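Local coordinates for protein peptide amidase (PDB 1M22) that probably hydrolyses amide bonds, such as the C-terminal amide of peptides, as a serine hydrolase of the amidase signature family, at residues D87-A92 against Y112-L117; S100-G105 against A349-F354; S161-S166 against A194-V199; G273-L278 against Q409-V414; L327-A332 against A378-P383. One frame throughout, in Å; residues are numbered along the deposited sequence.

Interaction 1 of 5, residues D87-A92 against Y112-L117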
# COMPACT_ATOMS: atom_id res chain seq x y z
N ASP A 87 -7.22 -4.75 6.16
CA ASP A 87 -8.55 -4.84 6.72
C ASP A 87 -9.51 -3.66 6.60
O ASP A 87 -10.42 -3.51 7.42
CB ASP A 87 -8.49 -5.32 8.18
CG ASP A 87 -9.82 -5.89 8.65
OD1 ASP A 87 -10.48 -6.60 7.86
OD2 ASP A 87 -10.20 -5.64 9.81
N ASN A 88 -9.30 -2.82 5.60
CA ASN A 88 -10.26 -1.76 5.32
C ASN A 88 -10.90 -2.07 3.96
O ASN A 88 -11.74 -1.32 3.47
CB ASN A 88 -9.62 -0.35 5.33
CG ASN A 88 -8.47 -0.20 4.36
OD1 ASN A 88 -7.99 -1.16 3.77
ND2 ASN A 88 -8.00 1.04 4.21
N ILE A 89 -10.52 -3.22 3.39
CA ILE A 89 -11.05 -3.68 2.10
C ILE A 89 -12.07 -4.80 2.32
O ILE A 89 -11.75 -5.83 2.90
CB ILE A 89 -9.90 -4.22 1.21
CG1 ILE A 89 -8.84 -3.14 0.99
CG2 ILE A 89 -10.46 -4.72 -0.13
CD1 ILE A 89 -7.57 -3.63 0.31
N ASN A 90 -13.30 -4.59 1.87
CA ASN A 90 -14.37 -5.58 2.04
C ASN A 90 -14.03 -6.91 1.37
O ASN A 90 -13.63 -6.95 0.21
CB ASN A 90 -15.69 -5.07 1.44
CG ASN A 90 -16.23 -3.85 2.16
OD1 ASN A 90 -15.68 -3.38 3.15
ND2 ASN A 90 -17.34 -3.32 1.65
N ALA A 91 -14.22 -8.00 2.10
CA ALA A 91 -13.96 -9.33 1.56
C ALA A 91 -14.67 -10.41 2.37
O ALA A 91 -14.28 -10.72 3.50
CB ALA A 91 -12.45 -9.61 1.55
N ALA A 92 -15.72 -10.98 1.79
CA ALA A 92 -16.47 -12.03 2.47
C ALA A 92 -15.59 -13.28 2.52
O ALA A 92 -14.74 -13.48 1.65
CB ALA A 92 -17.76 -12.33 1.70
N TYR A 112 -14.89 -4.36 -5.17
CA TYR A 112 -14.66 -4.58 -6.59
C TYR A 112 -13.31 -5.22 -6.89
O TYR A 112 -13.23 -6.21 -7.62
CB TYR A 112 -14.79 -3.27 -7.37
CG TYR A 112 -14.70 -3.46 -8.87
CD1 TYR A 112 -15.78 -3.98 -9.58
CD2 TYR A 112 -13.53 -3.17 -9.57
CE1 TYR A 112 -15.70 -4.21 -10.95
CE2 TYR A 112 -13.44 -3.40 -10.94
CZ TYR A 112 -14.53 -3.92 -11.62
OH TYR A 112 -14.44 -4.17 -12.97
N LEU A 113 -12.23 -4.67 -6.33
CA LEU A 113 -10.91 -5.23 -6.61
C LEU A 113 -10.76 -6.66 -6.09
O LEU A 113 -9.97 -7.43 -6.63
CB LEU A 113 -9.81 -4.32 -6.05
CG LEU A 113 -9.59 -4.20 -4.55
CD1 LEU A 113 -8.71 -5.36 -4.06
CD2 LEU A 113 -8.89 -2.89 -4.27
N VAL A 114 -11.51 -7.01 -5.05
CA VAL A 114 -11.44 -8.36 -4.51
C VAL A 114 -12.15 -9.31 -5.48
O VAL A 114 -11.71 -10.44 -5.69
CB VAL A 114 -12.07 -8.44 -3.11
CG1 VAL A 114 -12.13 -9.88 -2.63
CG2 VAL A 114 -11.23 -7.61 -2.14
N ARG A 115 -13.25 -8.84 -6.07
CA ARG A 115 -13.97 -9.66 -7.03
C ARG A 115 -13.04 -9.91 -8.21
O ARG A 115 -12.98 -11.01 -8.76
CB ARG A 115 -15.25 -8.95 -7.50
CG ARG A 115 -16.27 -8.72 -6.39
CD ARG A 115 -17.69 -8.56 -6.92
NE ARG A 115 -17.89 -7.34 -7.70
CZ ARG A 115 -17.99 -6.13 -7.17
NH1 ARG A 115 -17.91 -5.96 -5.86
NH2 ARG A 115 -18.18 -5.08 -7.96
N ARG A 116 -12.28 -8.89 -8.61
CA ARG A 116 -11.35 -9.05 -9.71
C ARG A 116 -10.24 -10.05 -9.36
O ARG A 116 -9.87 -10.88 -10.19
CB ARG A 116 -10.72 -7.71 -10.11
CG ARG A 116 -11.67 -6.73 -10.77
CD ARG A 116 -10.91 -5.56 -11.36
NE ARG A 116 -10.09 -5.95 -12.51
CZ ARG A 116 -10.58 -6.23 -13.71
NH1 ARG A 116 -11.89 -6.17 -13.94
NH2 ARG A 116 -9.76 -6.58 -14.70
N LEU A 117 -9.72 -9.98 -8.14
CA LEU A 117 -8.66 -10.90 -7.73
C LEU A 117 -9.16 -12.33 -7.69
O LEU A 117 -8.47 -13.25 -8.13
CB LEU A 117 -8.11 -10.49 -6.36
CG LEU A 117 -7.20 -9.26 -6.36
CD1 LEU A 117 -6.96 -8.82 -4.93
CD2 LEU A 117 -5.89 -9.58 -7.06
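Val114 and Ile89 carry this contact, meeting methyl to methyl with Val114 CG2 3.6 Å from Ile89 CG2 and the two side chains passing at a slant. Val114 lies on helix 112-119 and its CB points toward segment 87-92, the irregular chain that follows strand 82-86. Its CG2, anti to the carbonyl carbon, also packs against Asn90 O at 3.4 Å, while CG1, the other branch, stands 4.2 Å from Ala91 CB. A beta-branched residue suits this place, because its forked CB lets a short, stiff side chain touch neighbours on both branches. Ile89 uses a single branch, CG2, which also approaches Leu113 CD1 more loosely at 4.3 Å. Ala91 CA and Val114 CA are the nearest pair, 6.6 Å apart, an approach consistent with the small side chain of Ala91. Val114 and Ala91 also touch Leu85 of strand 82-86, and Ile89 touches Ile182 of strand 180-185. The side chain of Ile89 is about 4 Å, nearest atoms, from that of the active-site residue Lys86. No hydrogen bond joins the two segments; Asn90 OD1 is hydrogen-bonded to Tyr337 OH. Helix and loop therefore adhere through buried dispersion contacts, which places apolar matter beside a catalytic residue.

Interaction 2 of 5, residues S100-G105 against A349-F354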
# COMPACT_ATOMS: atom_id res chain seq x y z
N SER A 100 -11.01 -1.53 14.08
CA SER A 100 -11.88 -1.10 15.19
C SER A 100 -12.77 -2.19 15.76
O SER A 100 -13.26 -3.06 15.05
CB SER A 100 -12.75 0.07 14.72
OG SER A 100 -13.69 0.44 15.72
N LEU A 101 -13.00 -2.13 17.07
CA LEU A 101 -13.87 -3.10 17.73
C LEU A 101 -15.32 -2.85 17.33
O LEU A 101 -16.17 -3.73 17.46
CB LEU A 101 -13.71 -3.01 19.25
CG LEU A 101 -12.37 -3.49 19.80
CD1 LEU A 101 -12.29 -3.23 21.29
CD2 LEU A 101 -12.20 -4.98 19.51
N ALA A 102 -15.61 -1.65 16.84
CA ALA A 102 -16.96 -1.29 16.44
C ALA A 102 -17.47 -2.10 15.24
O ALA A 102 -18.67 -2.29 15.08
CB ALA A 102 -17.03 0.20 16.12
N LEU A 103 -16.55 -2.58 14.41
CA LEU A 103 -16.93 -3.36 13.23
C LEU A 103 -16.44 -4.81 13.25
O LEU A 103 -16.31 -5.44 12.20
CB LEU A 103 -16.40 -2.67 11.97
CG LEU A 103 -16.87 -1.24 11.70
CD1 LEU A 103 -16.16 -0.70 10.47
CD2 LEU A 103 -18.38 -1.22 11.50
N GLN A 104 -16.18 -5.34 14.44
CA GLN A 104 -15.70 -6.71 14.57
C GLN A 104 -16.66 -7.76 14.03
O GLN A 104 -16.25 -8.87 13.69
CB GLN A 104 -15.38 -7.02 16.04
CG GLN A 104 -16.56 -6.86 16.98
CD GLN A 104 -16.24 -7.29 18.39
OE1 GLN A 104 -15.31 -6.78 19.01
NE2 GLN A 104 -17.01 -8.24 18.91
N GLY A 105 -17.95 -7.43 13.97
CA GLY A 105 -18.93 -8.37 13.47
C GLY A 105 -19.57 -7.95 12.16
O GLY A 105 -20.59 -8.49 11.74
N ALA A 349 -20.67 10.27 14.31
CA ALA A 349 -21.03 10.53 15.70
C ALA A 349 -21.19 9.22 16.46
O ALA A 349 -20.80 9.12 17.62
CB ALA A 349 -22.33 11.34 15.76
N ASP A 350 -21.76 8.20 15.80
CA ASP A 350 -21.94 6.90 16.43
C ASP A 350 -20.58 6.28 16.76
O ASP A 350 -20.42 5.64 17.80
CB ASP A 350 -22.69 5.92 15.52
CG ASP A 350 -24.11 6.35 15.24
OD1 ASP A 350 -24.74 6.95 16.13
OD2 ASP A 350 -24.61 6.06 14.13
N LEU A 351 -19.62 6.45 15.87
CA LEU A 351 -18.28 5.90 16.08
C LEU A 351 -17.61 6.60 17.26
O LEU A 351 -17.01 5.95 18.12
CB LEU A 351 -17.42 6.06 14.82
CG LEU A 351 -15.95 5.66 14.94
CD1 LEU A 351 -15.83 4.21 15.39
CD2 LEU A 351 -15.26 5.88 13.60
N ILE A 352 -17.71 7.92 17.30
CA ILE A 352 -17.12 8.71 18.38
C ILE A 352 -17.73 8.27 19.71
O ILE A 352 -17.02 8.12 20.70
CB ILE A 352 -17.37 10.21 18.15
CG1 ILE A 352 -16.55 10.68 16.94
CG2 ILE A 352 -16.99 11.01 19.40
CD1 ILE A 352 -16.87 12.08 16.46
N ALA A 353 -19.04 8.06 19.72
CA ALA A 353 -19.74 7.63 20.93
C ALA A 353 -19.30 6.23 21.33
O ALA A 353 -19.13 5.93 22.51
CB ALA A 353 -21.25 7.67 20.71
N PHE A 354 -19.10 5.36 20.34
CA PHE A 354 -18.68 3.99 20.61
C PHE A 354 -17.32 3.96 21.30
O PHE A 354 -17.14 3.26 22.30
CB PHE A 354 -18.62 3.16 19.32
CG PHE A 354 -18.06 1.78 19.51
CD1 PHE A 354 -16.69 1.56 19.56
CD2 PHE A 354 -18.91 0.69 19.67
CE1 PHE A 354 -16.17 0.29 19.77
CE2 PHE A 354 -18.40 -0.59 19.88
CZ PHE A 354 -17.03 -0.79 19.93
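Ala102 and Phe354 mark the closest backbone approach, 6.9 Å from CA to CA, where the irregular chain 100-105 passes helix 348-357. The CB of Phe354 points toward that chain, and chi1 (174°) sets CG anti to the backbone N. Ala102 CB sits squarely over one face of the ring, 3.6 Å from the Phe354 ring centroid and only 9° off the ring normal, a CH-pi contact. A methyl suits this place, being compact enough for the ring to lie against the backbone as well. The far end of the ring reaches the main chain itself, with Phe354 CZ 3.5 Å from Ala102 N, and Leu101 CB lies 4.1 Å from the same CZ. Ala102 N is nevertheless bonded elsewhere: it donates to Ser100 OG at 3.1 Å, closing an ST turn at the point where the chain meets the ring. Serine suits that position because its short hydroxyl can fold back onto its own backbone. In the amidase fold this joins the long loop between strand 82-86 and helix 112-119 to a helix some 244 residues later, the centre of the contact lying about 24 Å from that of the chain and away from the catalytic residues. One turn before Phe354, Leu351 adds a further apolar touch, with its CD1 4.2 Å from Ala102 CB. The Phe354 ring also stacks with His358, Leu351 packs on Trp133 of helix 132-135, and Leu101 N is held by Glu362.

Interaction 3 of 5, residues S161-S166 against A194-V199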
# COMPACT_ATOMS: atom_id res chain seq x y z
N SER A 161 8.94 -0.08 14.72
CA SER A 161 7.72 0.17 13.97
C SER A 161 7.64 -0.34 12.54
O SER A 161 8.62 -0.32 11.80
CB SER A 161 7.44 1.67 13.95
OG SER A 161 6.20 1.94 13.33
N PRO A 162 6.45 -0.83 12.15
CA PRO A 162 6.26 -1.32 10.78
C PRO A 162 5.71 -0.16 9.94
O PRO A 162 5.47 -0.31 8.75
CB PRO A 162 5.20 -2.40 10.97
CG PRO A 162 4.33 -1.81 12.03
CD PRO A 162 5.35 -1.27 13.02
N CYS A 163 5.55 1.00 10.58
CA CYS A 163 4.97 2.18 9.95
C CYS A 163 3.50 1.85 9.61
O CYS A 163 2.95 0.91 10.17
CB CYS A 163 5.75 2.60 8.70
SG CYS A 163 5.41 4.29 8.12
N GLY A 164 2.88 2.60 8.70
CA GLY A 164 1.47 2.36 8.37
C GLY A 164 1.02 3.23 7.21
O GLY A 164 1.83 4.02 6.74
N SER A 165 -0.27 3.26 6.87
CA SER A 165 -1.30 2.63 7.61
C SER A 165 -1.46 1.12 7.15
O SER A 165 -2.24 0.36 7.71
CB SER A 165 -2.62 3.24 7.78
OG SER A 165 -3.22 3.44 6.51
N SER A 166 -0.73 0.71 6.13
CA SER A 166 -0.80 -0.67 5.60
C SER A 166 0.29 -1.52 6.25
O SER A 166 1.06 -2.21 5.58
CB SER A 166 -0.57 -0.66 4.08
OG SER A 166 -1.51 0.16 3.40
N ALA A 194 6.00 0.05 3.06
CA ALA A 194 6.70 -0.84 2.14
C ALA A 194 8.21 -0.61 2.30
O ALA A 194 8.98 -1.56 2.46
CB ALA A 194 6.26 -0.58 0.71
N ALA A 195 8.64 0.65 2.28
CA ALA A 195 10.06 0.96 2.41
C ALA A 195 10.60 0.54 3.78
O ALA A 195 11.69 -0.03 3.87
CB ALA A 195 10.29 2.46 2.20
N ILE A 196 9.84 0.83 4.83
CA ILE A 196 10.23 0.52 6.20
C ILE A 196 10.41 -0.98 6.44
O ILE A 196 11.23 -1.39 7.28
CB ILE A 196 9.16 1.11 7.17
CG1 ILE A 196 9.31 2.63 7.24
CG2 ILE A 196 9.27 0.47 8.56
CD1 ILE A 196 10.53 3.11 8.00
N ASN A 197 9.68 -1.79 5.69
CA ASN A 197 9.76 -3.24 5.81
C ASN A 197 10.47 -3.93 4.64
O ASN A 197 10.31 -5.13 4.44
CB ASN A 197 8.35 -3.82 6.02
CG ASN A 197 7.74 -3.38 7.34
OD1 ASN A 197 8.12 -3.87 8.41
ND2 ASN A 197 6.80 -2.44 7.28
N GLY A 198 11.24 -3.16 3.88
CA GLY A 198 12.02 -3.72 2.79
C GLY A 198 11.33 -4.41 1.63
O GLY A 198 11.86 -5.39 1.10
N VAL A 199 10.17 -3.90 1.23
CA VAL A 199 9.44 -4.49 0.11
C VAL A 199 9.02 -3.42 -0.88
O VAL A 199 9.22 -2.22 -0.65
CB VAL A 199 8.18 -5.27 0.59
CG1 VAL A 199 8.59 -6.42 1.49
CG2 VAL A 199 7.22 -4.34 1.31
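Ile196, the last residue of helix 191-196, and Asn197 just past it approach segment 161-166 in different ways. Ile196 points its CB toward the segment and spreads its branches: CG2, anti to the backbone N, lies 3.4 Å from Ser161 O, while CG1 touches Cys163 CB at 3.8 Å. Asn197 reaches across with its amide instead. ND2 donates to Pro162 O at 2.9 Å, and that oxygen lies close to the Asn197 amide plane, but the bond is bent (136° at the hydrogen) and the donor sits 20° off the carbonyl plane. Asparagine fits because ND2 carries two N-H groups, and ND2 is hydrogen-bonded to Pro193 O as well as to Pro162 O. Gly198, with positive phi, ends the helix in a Schellman motif, and Ser161 OG accepts from Cys163 N in an ST turn. Cys163 also touches Cys192; these two form a disulfide in another structure of the protein, but not here. The segment goes on to the catalytic Ser165, which follows a cis peptide bond and whose OG is hydrogen-bonded to Ser189 and Lys86. One amide grip and a buried branched side chain hold the backbone ahead of that serine, which is consistent with a part in positioning it.

Interaction 4 of 5, residues G273-L278 against Q409-V414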
# COMPACT_ATOMS: atom_id res chain seq x y z
N GLY A 273 17.89 5.86 -21.83
CA GLY A 273 17.32 7.06 -22.40
C GLY A 273 16.40 7.85 -21.49
O GLY A 273 15.92 8.91 -21.86
N LYS A 274 16.15 7.33 -20.29
CA LYS A 274 15.28 8.02 -19.35
C LYS A 274 15.99 9.19 -18.68
O LYS A 274 17.22 9.23 -18.61
CB LYS A 274 14.78 7.06 -18.27
CG LYS A 274 13.90 5.92 -18.78
CD LYS A 274 12.62 6.44 -19.41
CE LYS A 274 11.58 5.33 -19.54
NZ LYS A 274 12.10 4.14 -20.28
N ARG A 275 15.20 10.13 -18.18
CA ARG A 275 15.73 11.30 -17.49
C ARG A 275 15.06 11.33 -16.12
O ARG A 275 13.83 11.32 -16.01
CB ARG A 275 15.44 12.57 -18.29
CG ARG A 275 16.18 12.62 -19.62
CD ARG A 275 15.81 13.86 -20.43
NE ARG A 275 16.07 15.08 -19.67
CZ ARG A 275 17.28 15.59 -19.46
NH1 ARG A 275 18.35 14.99 -19.96
NH2 ARG A 275 17.41 16.69 -18.73
N ILE A 276 15.88 11.37 -15.07
CA ILE A 276 15.38 11.35 -13.71
C ILE A 276 15.86 12.53 -12.88
O ILE A 276 17.01 12.95 -12.97
CB ILE A 276 15.84 10.05 -13.00
CG1 ILE A 276 15.24 8.84 -13.70
CG2 ILE A 276 15.47 10.08 -11.53
CD1 ILE A 276 15.74 7.51 -13.16
N GLY A 277 14.96 13.06 -12.06
CA GLY A 277 15.31 14.16 -11.18
C GLY A 277 15.44 13.66 -9.76
O GLY A 277 14.49 13.11 -9.20
N LEU A 278 16.63 13.83 -9.17
CA LEU A 278 16.87 13.41 -7.79
C LEU A 278 16.46 14.57 -6.90
O LEU A 278 17.12 15.62 -6.90
CB LEU A 278 18.34 13.07 -7.58
CG LEU A 278 18.76 12.71 -6.15
CD1 LEU A 278 17.96 11.51 -5.64
CD2 LEU A 278 20.25 12.40 -6.13
N GLN A 409 12.59 18.21 -18.46
CA GLN A 409 12.06 17.16 -19.32
C GLN A 409 12.39 15.79 -18.74
O GLN A 409 13.07 14.97 -19.36
CB GLN A 409 12.61 17.27 -20.75
CG GLN A 409 11.75 16.50 -21.74
CD GLN A 409 12.19 16.65 -23.18
OE1 GLN A 409 12.38 17.77 -23.67
NE2 GLN A 409 12.33 15.53 -23.88
N LEU A 410 11.88 15.55 -17.54
CA LEU A 410 12.10 14.31 -16.81
C LEU A 410 10.97 13.31 -16.95
O LEU A 410 9.82 13.67 -17.22
CB LEU A 410 12.30 14.63 -15.33
CG LEU A 410 13.36 15.68 -15.01
CD1 LEU A 410 13.29 16.04 -13.54
CD2 LEU A 410 14.74 15.16 -15.38
N ASP A 411 11.31 12.04 -16.75
CA ASP A 411 10.35 10.94 -16.82
C ASP A 411 9.86 10.59 -15.42
O ASP A 411 8.76 10.06 -15.27
CB ASP A 411 11.00 9.71 -17.43
CG ASP A 411 11.36 9.91 -18.88
OD1 ASP A 411 12.56 10.08 -19.18
OD2 ASP A 411 10.43 9.91 -19.70
N ALA A 412 10.67 10.88 -14.42
CA ALA A 412 10.31 10.59 -13.05
C ALA A 412 11.18 11.36 -12.07
O ALA A 412 12.23 11.90 -12.43
CB ALA A 412 10.45 9.09 -12.78
N LEU A 413 10.71 11.40 -10.83
CA LEU A 413 11.43 12.04 -9.74
C LEU A 413 11.75 10.91 -8.78
O LEU A 413 10.93 10.01 -8.59
CB LEU A 413 10.55 13.08 -9.05
CG LEU A 413 9.99 14.18 -9.95
CD1 LEU A 413 9.04 15.07 -9.17
CD2 LEU A 413 11.14 14.99 -10.53
N VAL A 414 12.94 10.93 -8.19
CA VAL A 414 13.31 9.90 -7.23
C VAL A 414 13.89 10.52 -5.97
O VAL A 414 14.38 11.66 -5.98
CB VAL A 414 14.33 8.90 -7.81
CG1 VAL A 414 13.76 8.23 -9.05
CG2 VAL A 414 15.64 9.60 -8.12
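Gly277 is bonded to Ala412 and Val414 through both its main-chain groups: its N donates to Ala412 O at 3.0 Å, and its O accepts from Val414 N at 2.9 Å. Strands 275-279 and 412-416 run parallel here, with the two short segments twisted by 35°. Arg275 O takes the N-H of Asp411 in a short, straight bond of 2.7 Å and 172°. The Arg275 N-H finds a side chain instead of a backbone carbonyl, for Asp411 OD1 accepts it at 2.8 Å through its anti lone pair. Aspartate suits this irregular start of the strand, since its short carboxylate can stand in for a peptide oxygen while OD2 pairs with Lys472 in a salt bridge. These strands belong to the large mixed sheet at the core of the amidase fold, strand 275-279 lying between 412-416 and 306-310. Ile276, Leu278, Ala412 and Val414 share one face, where Ile276 and Ala412 meet helix 470-484; Leu413 lies on the other, against helix 383-407. Val414 CG2 presses on Ile276 CG2 at 3.4 Å, tighter than usual van der Waals contact. Glycine is right at 277 because Leu410 CD1 already comes to 3.6 Å from Gly277 CA, where a CB would collide with it. Before strand 412-416 begins, the Schellman motif at Gln409 closes helix 383-407, and Gln409 O receives a weak bond from Arg275 NE at 3.0 Å. The guanidinium NH2 turns to His408 O, and Lys274 NZ to Gly270 O.

Interaction 5 of 5, residues L327-A332 against A378-P383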
# COMPACT_ATOMS: atom_id res chain seq x y z
N LEU A 327 -10.41 16.03 6.23
CA LEU A 327 -11.43 16.07 7.27
C LEU A 327 -12.83 16.05 6.66
O LEU A 327 -13.69 15.28 7.09
CB LEU A 327 -11.25 17.31 8.15
CG LEU A 327 -10.02 17.33 9.06
CD1 LEU A 327 -9.81 18.72 9.62
CD2 LEU A 327 -10.20 16.31 10.18
N TYR A 328 -13.06 16.90 5.66
CA TYR A 328 -14.36 16.96 5.02
C TYR A 328 -14.71 15.68 4.28
O TYR A 328 -15.82 15.16 4.41
CB TYR A 328 -14.42 18.12 4.02
CG TYR A 328 -14.66 19.48 4.63
CD1 TYR A 328 -13.65 20.16 5.31
CD2 TYR A 328 -15.91 20.10 4.51
CE1 TYR A 328 -13.87 21.43 5.86
CE2 TYR A 328 -16.14 21.36 5.06
CZ TYR A 328 -15.12 22.02 5.72
OH TYR A 328 -15.34 23.27 6.25
N GLU A 329 -13.77 15.16 3.51
CA GLU A 329 -14.02 13.95 2.75
C GLU A 329 -14.16 12.71 3.62
O GLU A 329 -14.90 11.79 3.27
CB GLU A 329 -12.93 13.77 1.68
CG GLU A 329 -12.96 14.88 0.64
CD GLU A 329 -11.99 14.68 -0.50
OE1 GLU A 329 -11.36 13.59 -0.58
OE2 GLU A 329 -11.85 15.60 -1.33
N PHE A 330 -13.48 12.69 4.76
CA PHE A 330 -13.57 11.54 5.66
C PHE A 330 -14.99 11.42 6.21
O PHE A 330 -15.57 10.33 6.20
CB PHE A 330 -12.58 11.67 6.81
CG PHE A 330 -12.69 10.57 7.84
CD1 PHE A 330 -12.35 9.26 7.52
CD2 PHE A 330 -13.15 10.85 9.12
CE1 PHE A 330 -12.47 8.24 8.47
CE2 PHE A 330 -13.28 9.85 10.08
CZ PHE A 330 -12.94 8.54 9.75
N LYS A 331 -15.56 12.52 6.69
CA LYS A 331 -16.92 12.44 7.22
C LYS A 331 -17.90 12.03 6.13
O LYS A 331 -18.69 11.10 6.31
CB LYS A 331 -17.37 13.77 7.82
CG LYS A 331 -18.77 13.70 8.40
CD LYS A 331 -19.24 15.02 8.96
CE LYS A 331 -20.61 14.88 9.60
NZ LYS A 331 -21.08 16.16 10.20
N ALA A 332 -17.85 12.71 5.00
CA ALA A 332 -18.75 12.41 3.89
C ALA A 332 -18.59 10.98 3.39
O ALA A 332 -19.57 10.25 3.24
CB ALA A 332 -18.52 13.39 2.75
N ALA A 378 -18.78 21.12 7.97
CA ALA A 378 -20.09 21.44 7.40
C ALA A 378 -20.55 20.50 6.31
O ALA A 378 -21.64 19.91 6.39
CB ALA A 378 -20.09 22.88 6.88
N GLY A 379 -19.74 20.35 5.27
CA GLY A 379 -20.10 19.48 4.17
C GLY A 379 -19.29 19.81 2.93
O GLY A 379 -18.54 20.79 2.91
N LEU A 380 -19.46 19.02 1.88
CA LEU A 380 -18.71 19.21 0.65
C LEU A 380 -19.07 20.45 -0.17
O LEU A 380 -18.40 20.75 -1.16
CB LEU A 380 -18.83 17.95 -0.22
CG LEU A 380 -18.39 16.66 0.47
CD1 LEU A 380 -18.52 15.49 -0.48
CD2 LEU A 380 -16.95 16.79 0.95
N ALA A 381 -20.11 21.17 0.24
CA ALA A 381 -20.52 22.37 -0.48
C ALA A 381 -19.85 23.62 0.11
O ALA A 381 -19.97 24.71 -0.43
CB ALA A 381 -22.04 22.52 -0.42
N ASP A 382 -19.15 23.43 1.23
CA ASP A 382 -18.46 24.53 1.90
C ASP A 382 -17.38 25.10 0.99
O ASP A 382 -16.49 24.38 0.53
CB ASP A 382 -17.83 24.02 3.20
CG ASP A 382 -17.35 25.15 4.09
OD1 ASP A 382 -16.74 26.11 3.57
OD2 ASP A 382 -17.58 25.07 5.31
N PRO A 383 -17.43 26.42 0.72
CA PRO A 383 -16.44 27.07 -0.14
C PRO A 383 -15.00 26.83 0.31
O PRO A 383 -14.10 26.67 -0.53
CB PRO A 383 -16.83 28.55 -0.04
CG PRO A 383 -18.31 28.48 0.13
CD PRO A 383 -18.47 27.37 1.14
O HOH W 1 -17.21 23.16 7.97
O HOH W 2 -21.64 17.18 7.33
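Tyr328 holds CG anti to its carbonyl carbon (chi1 -80°) and Asp382 holds CG anti to its backbone N (chi1 -168°), each on a CB that points toward the other segment; phenol and carboxylate meet with their planes 86° apart. The motif on the loop side is a type I turn from Gly379 to Asp382, whose last residue is also the N-cap of helix 383-407: Asp382 OD1 caps Ala384 N. Its other oxygen, OD2, lies 3.0 Å from Tyr328 OH, a weak hydrogen bond that is not settled, since water 1 also lies 2.5 Å from Tyr328 OH. That water also accepts from Ala378 N. Gly379 O lies at the edge of the Tyr328 ring, 3.2 Å from CD2. Glycine suits 379 because its extended backbone angles would force a CB onto the preceding carbonyl oxygen; its N, buried here, has no partner in the model. Farther along helix 319-340, Ala332 CB meets Leu380 CD1 of the loop at 3.9 Å, while Leu380 CD2 lies 4.2 Å from Tyr328 CB. The small alanine lets the leucine lie close against the helix, and a bound buffer molecule touches Leu380. Lys331, fully extended, completes the contact through water 2, which lies 3.1 Å from Lys331 NZ and donates to Ala378 O.

In the fold
From the N terminus, interaction 1 closes a short loop, tying the chain after strand 82-86 to helix 112-119. Before it closes, interaction 2 opens at residue 100 and reaches to helix 348-357, so the two cross. Interaction 3 lies wholly within that large loop, joining the chain before helix 167-174 to the end of helix 191-196 near the catalytic serines. Interaction 4 begins at 273, still inside interaction 2, but pairs with strand 412-416 beyond it, so these cross as well. Interaction 5 falls within the loop of interaction 4 and crosses interaction 2, linking helix 319-340 to the start of helix 383-407. Interactions 1 and 4 lie on opposite sides of the chain's centre.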